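Local coordinates for TSC1 N-terminal domain (PDB 7A0M), which probably binds phosphoinositides at the lysosome as the N-terminal part of TSC1, so placing the TSC complex for control of mTORC1, at residues Gly332-Asn337 with Glu388-Asn393; Tyr326-Tyr331 with Lys374-His379; Leu197-Arg202 with Asp307-Asp312; Glu240-Val245 with Asp314-Ser319. One frame throughout, in Å; residues are numbered along the deposited sequence.

Two neighbourhoods of this all-helical domain are sampled. Contacts 1 and 2 are buried, their centres about 13 Å apart; both use helix 323-333, and they meet where His379 reaches the chain around Gly332 and Pro335. Contact 3 is a surface contact and contact 4 a partly buried one, their centres about 12 Å apart; both join the start of a helix to the loop between helices 267-278 and 323-333, and the salt bridge of Lys308 to Glu240 ties them together. A carboxylate faces the start of a helix in contacts 1 and 4. Contact 2 is instead an aromatic cluster beside the second subunit, whereas contact 3 depends on arginines around one aspartate.

Contact 1. Residues Gly332-Asn337 with Glu388-Asn393; sequences GLYPIN and ETEKTN
Glu390 pushes its carboxylate against the first turn of helix 335-343 and takes up the backbone N-H groups of Ile336 and Asn337, an arrangement in which a side chain from another part of the chain holds the N-terminal end of a helix. Ile336 N donates to Glu390 OE1 at 3.0 Å, using the syn lone pair of that oxygen. The other oxygen has two donors: Asn337 N reaches Glu390 OE2 at 2.9 Å on its syn side, and Asn337 ND2 comes in on the anti side at 2.6 Å, both from the same face of the carboxylate. The hydrogen bond from Asn337 ND2 is nearly straight, 173° at the hydrogen, with its acceptor in the plane of the side-chain amide. Three N-H groups therefore fix the rotation of the carboxylate, and the helix end would be expected to stabilise its negative charge. Reach comes from the extended side chain of Glu390, with CG anti to its backbone N (chi1 176°).

Around this core the packing is close. Tyr334, at the N-cap position, puts its CD2 3.8 Å from Glu390 CG, with the ring plane steeply inclined to the carboxylate; its hydroxyl is bonded to Pro260 O, and Arg396 makes a cation-pi contact with the ring. Asn381 ND2 gives Glu390 OE1 a further hydrogen bond. Lys391 crosses Asn337 at about a right angle, and its aliphatic part does the touching: Lys391 CD lies 3.3 Å from Asn337 OD1.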
# COMPACT_ATOMS: atom_id res chain seq x y z
N GLY B 332 1.65 3.63 10.89
CA GLY B 332 1.00 2.51 11.55
C GLY B 332 0.11 2.92 12.71
O GLY B 332 -0.91 2.27 12.97
N LEU B 333 0.47 4.00 13.41
CA LEU B 333 -0.26 4.43 14.60
C LEU B 333 -1.37 5.43 14.28
O LEU B 333 -2.49 5.29 14.77
CB LEU B 333 0.71 5.01 15.62
CG LEU B 333 1.73 4.02 16.18
CD1 LEU B 333 2.60 4.67 17.25
CD2 LEU B 333 1.03 2.79 16.73
N TYR B 334 -1.07 6.45 13.48
CA TYR B 334 -2.03 7.50 13.14
C TYR B 334 -1.96 7.79 11.65
O TYR B 334 -1.50 8.85 11.22
CB TYR B 334 -1.78 8.76 13.97
CG TYR B 334 -2.04 8.58 15.45
CD1 TYR B 334 -1.04 8.14 16.30
CD2 TYR B 334 -3.30 8.84 15.98
CE1 TYR B 334 -1.28 7.97 17.65
CE2 TYR B 334 -3.54 8.67 17.33
CZ TYR B 334 -2.53 8.24 18.16
OH TYR B 334 -2.77 8.07 19.50
N PRO B 335 -2.42 6.85 10.82
CA PRO B 335 -2.32 7.05 9.36
C PRO B 335 -3.16 8.21 8.85
O PRO B 335 -2.67 9.00 8.03
CB PRO B 335 -2.82 5.71 8.79
CG PRO B 335 -3.71 5.17 9.86
CD PRO B 335 -3.07 5.57 11.15
N ILE B 336 -4.40 8.34 9.31
CA ILE B 336 -5.29 9.38 8.77
C ILE B 336 -4.75 10.76 9.11
O ILE B 336 -4.78 11.68 8.27
CB ILE B 336 -6.72 9.18 9.29
CG1 ILE B 336 -7.22 7.78 8.93
CG2 ILE B 336 -7.65 10.24 8.73
CD1 ILE B 336 -8.59 7.45 9.48
N ASN B 337 -4.26 10.95 10.34
CA ASN B 337 -3.65 12.22 10.70
C ASN B 337 -2.32 12.43 9.99
O ASN B 337 -1.97 13.57 9.66
CB ASN B 337 -3.46 12.31 12.21
CG ASN B 337 -4.76 12.59 12.95
OD1 ASN B 337 -5.08 13.74 13.24
ND2 ASN B 337 -5.51 11.54 13.24
N GLU B 388 -10.87 12.64 13.28
CA GLU B 388 -11.17 12.96 14.67
C GLU B 388 -11.14 11.72 15.55
O GLU B 388 -10.43 11.67 16.56
CB GLU B 388 -12.54 13.65 14.77
CG GLU B 388 -12.58 15.04 14.18
CD GLU B 388 -11.58 15.97 14.83
OE1 GLU B 388 -10.63 16.40 14.14
OE2 GLU B 388 -11.73 16.27 16.03
N THR B 389 -11.92 10.69 15.19
CA THR B 389 -12.04 9.51 16.03
C THR B 389 -10.76 8.68 16.08
O THR B 389 -10.58 7.91 17.02
CB THR B 389 -13.20 8.63 15.55
OG1 THR B 389 -13.05 8.35 14.15
CG2 THR B 389 -14.53 9.34 15.78
N GLU B 390 -9.88 8.82 15.08
CA GLU B 390 -8.58 8.16 15.17
C GLU B 390 -7.81 8.64 16.39
O GLU B 390 -7.12 7.86 17.05
CB GLU B 390 -7.78 8.41 13.89
CG GLU B 390 -6.37 7.84 13.93
CD GLU B 390 -5.61 8.08 12.64
OE1 GLU B 390 -5.71 7.23 11.73
OE2 GLU B 390 -4.92 9.11 12.54
N LYS B 391 -7.92 9.93 16.71
CA LYS B 391 -7.29 10.47 17.91
C LYS B 391 -8.14 10.22 19.15
O LYS B 391 -7.60 10.13 20.26
CB LYS B 391 -7.03 11.97 17.73
CG LYS B 391 -6.04 12.29 16.63
CD LYS B 391 -5.88 13.79 16.45
CE LYS B 391 -7.19 14.43 15.99
NZ LYS B 391 -7.03 15.88 15.70
N THR B 392 -9.46 10.11 18.99
CA THR B 392 -10.39 10.04 20.11
C THR B 392 -10.65 8.61 20.56
O THR B 392 -10.74 8.35 21.77
CB THR B 392 -11.71 10.73 19.73
OG1 THR B 392 -11.56 12.15 19.86
CG2 THR B 392 -12.85 10.27 20.63
N ASN B 393 -10.74 7.66 19.63
CA ASN B 393 -11.04 6.28 19.97
C ASN B 393 -9.76 5.58 20.41
O ASN B 393 -8.79 5.52 19.65
CB ASN B 393 -11.68 5.55 18.79
CG ASN B 393 -12.32 4.23 19.18
OD1 ASN B 393 -11.81 3.51 20.03
ND2 ASN B 393 -13.44 3.91 18.55

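Contact 2. Residues Tyr326-Tyr331 with Lys374-His379; sequences YFTILY and KQHLLH
Tyr331 OH donates to the carbonyl of Leu377, with Tyr331 OH 2.6 Å from Leu377 O, and so fastens helix 323-333 to the loop that follows helix 357-373. The donor stands 16° from the carbonyl plane, while the oxygen it meets lies at the edge of the tyrosine ring, near its plane. CG of Tyr331 is anti to the backbone N (chi1 177°), and its CB already points toward the loop.

One turn earlier on the helix, Thr328 OG1 and His376 NE2 share a hydrogen bond of 2.7 Å, the hydroxyl meeting the edge of the imidazole near its plane. The other nitrogen, ND1, is bonded to Phe372 O, so both nitrogens of this buried ring have a hydrogen-bonding partner. Phe327 puts CD1 and CE1 over one face of the imidazole, toward its rim, with Phe327 CD1 3.4 Å from His376 CE1 and the rings oblique to each other. Tyr331 CE2 packs against His376 CB at 3.8 Å. His379 completes the aromatic cluster: it turns an edge to the face of Tyr331 in a T-shaped pair, centroids 5.6 Å apart and planes at 86°.

The second subunit comes close here, for its Leu378 packs on Tyr331 and its Tyr383 on Phe327, placing the cluster next to the dimer contact. In chemical terms the phenol and His376 find hydrogen-bonding partners within the protein, and polar ends can therefore be buried among aromatic rings without relying on bulk solvent.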
# COMPACT_ATOMS: atom_id res chain seq x y z
N TYR B 326 10.66 5.41 10.68
CA TYR B 326 9.86 6.44 11.34
C TYR B 326 8.55 6.68 10.59
O TYR B 326 7.50 6.86 11.21
CB TYR B 326 10.66 7.73 11.46
CG TYR B 326 9.99 8.80 12.29
CD1 TYR B 326 9.42 8.50 13.52
CD2 TYR B 326 9.94 10.12 11.85
CE1 TYR B 326 8.81 9.48 14.28
CE2 TYR B 326 9.34 11.11 12.61
CZ TYR B 326 8.77 10.78 13.82
OH TYR B 326 8.17 11.75 14.58
N PHE B 327 8.60 6.68 9.25
CA PHE B 327 7.38 6.75 8.46
C PHE B 327 6.45 5.58 8.79
O PHE B 327 5.24 5.76 8.94
CB PHE B 327 7.72 6.76 6.97
CG PHE B 327 6.52 6.93 6.07
CD1 PHE B 327 5.72 5.84 5.74
CD2 PHE B 327 6.21 8.17 5.53
CE1 PHE B 327 4.62 5.99 4.91
CE2 PHE B 327 5.11 8.32 4.70
CZ PHE B 327 4.32 7.24 4.39
N THR B 328 7.02 4.38 8.91
CA THR B 328 6.21 3.19 9.17
C THR B 328 5.49 3.29 10.51
O THR B 328 4.30 2.96 10.60
CB THR B 328 7.09 1.94 9.12
OG1 THR B 328 7.53 1.72 7.78
CG2 THR B 328 6.32 0.72 9.61
N ILE B 329 6.18 3.75 11.55
CA ILE B 329 5.56 3.78 12.87
C ILE B 329 4.54 4.91 12.96
O ILE B 329 3.51 4.76 13.63
CB ILE B 329 6.64 3.89 13.97
CG1 ILE B 329 6.05 3.53 15.34
CG2 ILE B 329 7.27 5.27 14.00
CD1 ILE B 329 5.51 2.12 15.41
N LEU B 330 4.78 6.03 12.29
CA LEU B 330 3.79 7.11 12.26
C LEU B 330 2.56 6.69 11.46
O LEU B 330 1.42 6.91 11.90
CB LEU B 330 4.40 8.38 11.68
CG LEU B 330 5.49 9.10 12.48
CD1 LEU B 330 6.01 10.29 11.70
CD2 LEU B 330 4.96 9.53 13.84
N TYR B 331 2.77 6.09 10.29
CA TYR B 331 1.66 5.63 9.47
C TYR B 331 0.93 4.46 10.13
O TYR B 331 -0.28 4.31 9.94
CB TYR B 331 2.17 5.24 8.09
CG TYR B 331 1.11 4.67 7.16
CD1 TYR B 331 0.20 5.51 6.53
CD2 TYR B 331 1.05 3.31 6.91
CE1 TYR B 331 -0.76 4.99 5.68
CE2 TYR B 331 0.09 2.79 6.06
CZ TYR B 331 -0.81 3.64 5.45
OH TYR B 331 -1.77 3.12 4.61
N LYS B 374 4.79 4.04 -1.64
CA LYS B 374 4.88 2.82 -2.43
C LYS B 374 5.38 1.63 -1.62
O LYS B 374 5.53 0.54 -2.18
CB LYS B 374 5.82 3.05 -3.62
CG LYS B 374 5.37 4.15 -4.57
CD LYS B 374 6.35 4.28 -5.73
CE LYS B 374 6.01 5.48 -6.60
NZ LYS B 374 7.03 5.68 -7.66
N GLN B 375 5.63 1.81 -0.32
CA GLN B 375 6.09 0.73 0.54
C GLN B 375 5.04 0.27 1.54
O GLN B 375 5.30 -0.67 2.30
CB GLN B 375 7.34 1.18 1.31
CG GLN B 375 8.60 1.31 0.48
CD GLN B 375 9.76 1.87 1.28
OE1 GLN B 375 9.59 2.27 2.44
NE2 GLN B 375 10.94 1.90 0.68
N HIS B 376 3.86 0.89 1.56
CA HIS B 376 2.89 0.63 2.61
C HIS B 376 1.51 0.34 2.03
O HIS B 376 1.04 1.04 1.12
CB HIS B 376 2.81 1.80 3.59
CG HIS B 376 4.02 1.94 4.45
ND1 HIS B 376 5.19 2.52 4.01
CD2 HIS B 376 4.25 1.57 5.74
CE1 HIS B 376 6.09 2.50 4.98
NE2 HIS B 376 5.54 1.93 6.04
N LEU B 377 0.87 -0.70 2.57
CA LEU B 377 -0.49 -1.05 2.20
C LEU B 377 -1.48 -0.03 2.75
O LEU B 377 -1.16 0.76 3.64
CB LEU B 377 -0.84 -2.45 2.72
CG LEU B 377 0.04 -3.61 2.25
CD1 LEU B 377 -0.15 -4.81 3.16
CD2 LEU B 377 -0.27 -3.96 0.80
N LEU B 378 -2.70 -0.06 2.21
CA LEU B 378 -3.78 0.74 2.76
C LEU B 378 -4.04 0.35 4.21
O LEU B 378 -4.16 -0.84 4.53
CB LEU B 378 -5.05 0.57 1.92
CG LEU B 378 -6.27 1.37 2.38
CD1 LEU B 378 -6.04 2.87 2.23
CD2 LEU B 378 -7.52 0.93 1.63
N HIS B 379 -4.14 1.35 5.08
CA HIS B 379 -4.29 1.11 6.51
C HIS B 379 -5.74 0.79 6.84
O HIS B 379 -6.65 1.41 6.28
CB HIS B 379 -3.82 2.32 7.31
CG HIS B 379 -3.52 2.03 8.74
ND1 HIS B 379 -4.51 1.80 9.67
CD2 HIS B 379 -2.35 1.96 9.42
CE1 HIS B 379 -3.96 1.58 10.86
NE2 HIS B 379 -2.65 1.68 10.73

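Contact 3. Residues Leu197-Arg202 with Asp307-Asp312; sequences LRREHR and DKVLLD
Asp307 holds CG anti to its backbone N (chi1 -165°), and Arg198 folds back through bends at chi2 and chi3, which brings its guanidinium to the carboxylate although its CB points away from the loop. Arg198 NH1 then donates to Asp307 OD2 at 2.9 Å, with the oxygen lying in the guanidinium plane and met on its anti side. Arg199 comes to the same carboxylate through NE, crossing it obliquely with the two planes 86° apart. Its N-H points nearly straight at OD1 (168°), while OD2 is nearer but at a poorer angle, and both bonds are weak: Arg199 NE is 3.2 Å from Asp307 OD2 and 3.4 Å from Asp307 OD1.

One aspartate with two arginines makes a small salt-bridge network at the start of helix 199-214, on the surface of the domain, where it fixes the loop 307-312 to that helix. Glu200 OE1, 4.3 Å from Asp307 OD2, brings a second negative charge near, which the arginines would be expected to offset.

Arg202 deals with the backbone instead. Its two terminal nitrogens grip a single atom end-on: Arg202 NH1 and Arg202 NH2 each lie 2.7 Å from Asp307 O, which sits near the guanidinium plane. NH1 also forms a salt bridge with Asp239, and NE is bonded to Val196 O, so the buried guanidinium is held from several sides. Val309 adds the apolar part, its CG2 methyl lying 3.7 Å from Arg199 CG; the same methyl, Val309 CG2, also touches Arg202 NH1, at 3.4 Å.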
# COMPACT_ATOMS: atom_id res chain seq x y z
N LEU B 197 21.02 16.18 28.29
CA LEU B 197 21.10 17.63 28.15
C LEU B 197 22.51 18.11 27.86
O LEU B 197 22.68 19.24 27.38
CB LEU B 197 20.56 18.32 29.41
CG LEU B 197 19.06 18.17 29.66
CD1 LEU B 197 18.69 18.71 31.03
CD2 LEU B 197 18.28 18.89 28.57
N ARG B 198 23.53 17.30 28.14
CA ARG B 198 24.90 17.65 27.83
C ARG B 198 25.25 17.15 26.44
O ARG B 198 25.09 15.97 26.13
CB ARG B 198 25.87 17.07 28.87
CG ARG B 198 25.81 17.74 30.23
CD ARG B 198 26.28 19.19 30.19
NE ARG B 198 25.17 20.14 30.06
CZ ARG B 198 24.94 20.89 28.99
NH1 ARG B 198 25.75 20.83 27.94
NH2 ARG B 198 23.91 21.72 28.97
N ARG B 199 25.74 18.07 25.59
CA ARG B 199 26.06 17.72 24.21
C ARG B 199 27.15 16.66 24.14
O ARG B 199 27.06 15.72 23.33
CB ARG B 199 26.47 18.98 23.44
CG ARG B 199 27.46 18.74 22.32
CD ARG B 199 27.98 20.05 21.77
NE ARG B 199 28.41 20.95 22.84
CZ ARG B 199 29.62 20.95 23.37
NH1 ARG B 199 30.54 20.10 22.94
NH2 ARG B 199 29.92 21.80 24.34
N GLU B 200 28.18 16.79 24.97
CA GLU B 200 29.29 15.84 24.96
C GLU B 200 28.88 14.45 25.44
O GLU B 200 29.67 13.51 25.28
CB GLU B 200 30.44 16.37 25.82
CG GLU B 200 30.12 16.53 27.30
CD GLU B 200 29.42 17.84 27.60
OE1 GLU B 200 29.09 18.59 26.65
OE2 GLU B 200 29.19 18.13 28.80
N HIS B 201 27.68 14.29 26.00
CA HIS B 201 27.22 13.01 26.51
C HIS B 201 25.98 12.49 25.80
O HIS B 201 25.48 11.43 26.17
CB HIS B 201 26.91 13.12 28.01
CG HIS B 201 28.12 13.35 28.87
ND1 HIS B 201 29.37 12.88 28.54
CD2 HIS B 201 28.26 14.01 30.05
CE1 HIS B 201 30.23 13.24 29.48
NE2 HIS B 201 29.58 13.92 30.41
N ARG B 202 25.49 13.21 24.78
CA ARG B 202 24.20 12.86 24.19
C ARG B 202 24.27 11.56 23.39
O ARG B 202 23.35 10.74 23.46
CB ARG B 202 23.72 14.01 23.30
CG ARG B 202 22.29 13.88 22.84
CD ARG B 202 21.79 15.22 22.33
NE ARG B 202 21.89 16.23 23.37
CZ ARG B 202 22.09 17.53 23.14
NH1 ARG B 202 22.22 17.97 21.89
NH2 ARG B 202 22.17 18.38 24.15
N ASP B 307 21.82 22.66 24.20
CA ASP B 307 23.20 22.56 23.73
C ASP B 307 23.19 21.64 22.51
O ASP B 307 23.16 20.41 22.65
CB ASP B 307 24.10 22.03 24.84
CG ASP B 307 25.57 22.24 24.55
OD1 ASP B 307 25.88 23.02 23.63
OD2 ASP B 307 26.41 21.63 25.24
N LYS B 308 23.22 22.24 21.33
CA LYS B 308 23.13 21.47 20.09
C LYS B 308 24.41 20.69 19.83
O LYS B 308 25.51 21.17 20.12
CB LYS B 308 22.84 22.39 18.91
CG LYS B 308 21.51 23.12 18.98
CD LYS B 308 21.19 23.78 17.64
CE LYS B 308 22.40 24.53 17.09
NZ LYS B 308 22.13 25.12 15.75
N VAL B 309 24.26 19.50 19.27
CA VAL B 309 25.38 18.78 18.69
C VAL B 309 25.47 19.20 17.23
O VAL B 309 24.53 19.01 16.46
CB VAL B 309 25.21 17.26 18.82
CG1 VAL B 309 26.38 16.53 18.18
CG2 VAL B 309 25.06 16.87 20.28
N LEU B 310 26.61 19.76 16.84
CA LEU B 310 26.78 20.28 15.50
C LEU B 310 27.08 19.15 14.53
O LEU B 310 27.33 18.00 14.92
CB LEU B 310 27.88 21.34 15.46
CG LEU B 310 27.75 22.45 16.51
CD1 LEU B 310 28.91 23.42 16.42
CD2 LEU B 310 26.41 23.17 16.38
N LEU B 311 27.06 19.47 13.24
CA LEU B 311 27.37 18.48 12.22
C LEU B 311 28.83 18.07 12.34
O LEU B 311 29.73 18.92 12.41
CB LEU B 311 27.09 19.05 10.83
CG LEU B 311 27.29 18.09 9.64
CD1 LEU B 311 26.07 17.20 9.46
CD2 LEU B 311 27.58 18.87 8.37
N ASP B 312 29.07 16.76 12.37
CA ASP B 312 30.42 16.22 12.42
C ASP B 312 30.87 15.89 11.00
O ASP B 312 30.45 14.87 10.43
CB ASP B 312 30.47 14.97 13.31
CG ASP B 312 31.89 14.48 13.54
OD1 ASP B 312 32.84 15.16 13.11
OD2 ASP B 312 32.05 13.40 14.15

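Contact 4. Residues Glu240-Val245 with Asp314-Ser319; sequences ESTFTV and DYDGHS
Thr242 and Asp316 bring their CA atoms to 5.1 Å where the chain turns into helix 242-255 and the irregular segment 314-319 passes over that end. Asp316 points its carboxylate at the first residues of the helix. Ser241 OG donates to Asp316 OD2 at 2.7 Å, meeting that oxygen on its syn side. The second oxygen takes a backbone group: Phe243 N lies 3.0 Å from Asp316 OD1 and approaches from above the carboxylate plane, 55° out of it. Asp316 OD2 also accepts from Asp312 N, earlier in the same loop, so that oxygen has two donors.

Thr242 works beside it. With OG1 anti to its own carbonyl carbon (chi1 -50°), the hydroxyl stands toward the loop and donates to Gly317 O at 2.7 Å, coming from above that carbonyl plane. Thr242 OG1 is also hydrogen-bonded to Trp280 NE1, while the methyl carbon, Thr242 CG2, rests 3.4 Å from Ser319 O.

Ser241 occupies the N-cap position, and its OG accepts weakly from Thr244 N at 3.5 Å and from Phe243 N. A serine N-cap whose hydroxyl donates a hydrogen bond to a carboxylate, itself bonded to a first-turn N-H, is a capped helix start with a negative charge set against the N-terminal end of the helix.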
# COMPACT_ATOMS: atom_id res chain seq x y z
N GLU B 240 22.20 18.94 14.79
CA GLU B 240 22.59 19.01 13.39
C GLU B 240 23.52 17.88 12.97
O GLU B 240 23.92 17.83 11.80
CB GLU B 240 23.24 20.36 13.10
CG GLU B 240 22.34 21.55 13.43
CD GLU B 240 23.02 22.88 13.21
OE1 GLU B 240 24.22 22.90 12.87
OE2 GLU B 240 22.35 23.92 13.39
N SER B 241 23.88 16.98 13.88
CA SER B 241 24.68 15.81 13.54
C SER B 241 23.76 14.70 13.05
O SER B 241 22.80 14.33 13.74
CB SER B 241 25.49 15.34 14.75
OG SER B 241 26.11 14.09 14.48
N THR B 242 24.04 14.18 11.86
CA THR B 242 23.25 13.07 11.32
C THR B 242 23.29 11.87 12.26
O THR B 242 22.29 11.16 12.41
CB THR B 242 23.76 12.69 9.93
OG1 THR B 242 23.87 13.86 9.12
CG2 THR B 242 22.79 11.72 9.27
N PHE B 243 24.44 11.62 12.89
CA PHE B 243 24.57 10.49 13.80
C PHE B 243 23.71 10.67 15.05
O PHE B 243 23.04 9.73 15.48
CB PHE B 243 26.04 10.29 14.17
CG PHE B 243 26.30 9.05 14.98
CD1 PHE B 243 26.41 7.81 14.36
CD2 PHE B 243 26.45 9.13 16.35
CE1 PHE B 243 26.66 6.67 15.11
CE2 PHE B 243 26.70 7.99 17.10
CZ PHE B 243 26.80 6.76 16.48
N THR B 244 23.74 11.86 15.64
CA THR B 244 22.98 12.10 16.86
C THR B 244 21.48 11.99 16.61
O THR B 244 20.76 11.31 17.36
CB THR B 244 23.32 13.48 17.42
OG1 THR B 244 24.74 13.61 17.56
CG2 THR B 244 22.66 13.68 18.78
N VAL B 245 20.99 12.65 15.56
CA VAL B 245 19.55 12.63 15.26
C VAL B 245 19.09 11.21 14.95
O VAL B 245 17.98 10.81 15.32
CB VAL B 245 19.24 13.60 14.11
CG1 VAL B 245 17.78 13.52 13.72
CG2 VAL B 245 19.62 15.02 14.50
N ASP B 314 33.33 14.54 9.77
CA ASP B 314 34.13 13.34 9.55
C ASP B 314 33.26 12.14 9.20
O ASP B 314 33.62 11.35 8.32
CB ASP B 314 35.00 13.05 10.77
CG ASP B 314 36.03 14.11 11.02
OD1 ASP B 314 35.65 15.19 11.52
OD2 ASP B 314 37.23 13.87 10.73
N TYR B 315 32.11 11.97 9.87
CA TYR B 315 31.26 10.80 9.65
C TYR B 315 29.82 11.10 9.28
O TYR B 315 29.16 10.18 8.78
CB TYR B 315 31.23 9.84 10.85
CG TYR B 315 32.51 9.08 11.14
CD1 TYR B 315 33.50 8.95 10.17
CD2 TYR B 315 32.68 8.39 12.35
CE1 TYR B 315 34.65 8.24 10.42
CE2 TYR B 315 33.83 7.67 12.60
CZ TYR B 315 34.80 7.60 11.63
OH TYR B 315 35.95 6.88 11.87
N ASP B 316 29.31 12.30 9.50
CA ASP B 316 27.88 12.52 9.31
C ASP B 316 27.52 12.55 7.83
O ASP B 316 28.11 13.30 7.04
CB ASP B 316 27.44 13.83 9.98
CG ASP B 316 27.31 13.70 11.48
OD1 ASP B 316 27.11 12.57 11.97
OD2 ASP B 316 27.44 14.73 12.18
N GLY B 317 26.53 11.73 7.46
CA GLY B 317 26.04 11.67 6.10
C GLY B 317 24.99 12.72 5.80
O GLY B 317 24.72 13.63 6.59
N HIS B 318 24.39 12.59 4.62
CA HIS B 318 23.40 13.54 4.11
C HIS B 318 21.97 13.06 4.25
O HIS B 318 21.04 13.78 3.86
CB HIS B 318 23.70 13.86 2.64
CG HIS B 318 25.05 14.46 2.42
ND1 HIS B 318 25.49 15.57 3.12
CD2 HIS B 318 26.07 14.11 1.60
CE1 HIS B 318 26.71 15.88 2.73
NE2 HIS B 318 27.09 15.01 1.80
N SER B 319 21.75 11.86 4.79
CA SER B 319 20.40 11.35 5.00
C SER B 319 20.33 10.57 6.30
O SER B 319 21.32 9.97 6.74
CB SER B 319 19.96 10.46 3.83
OG SER B 319 20.75 9.29 3.75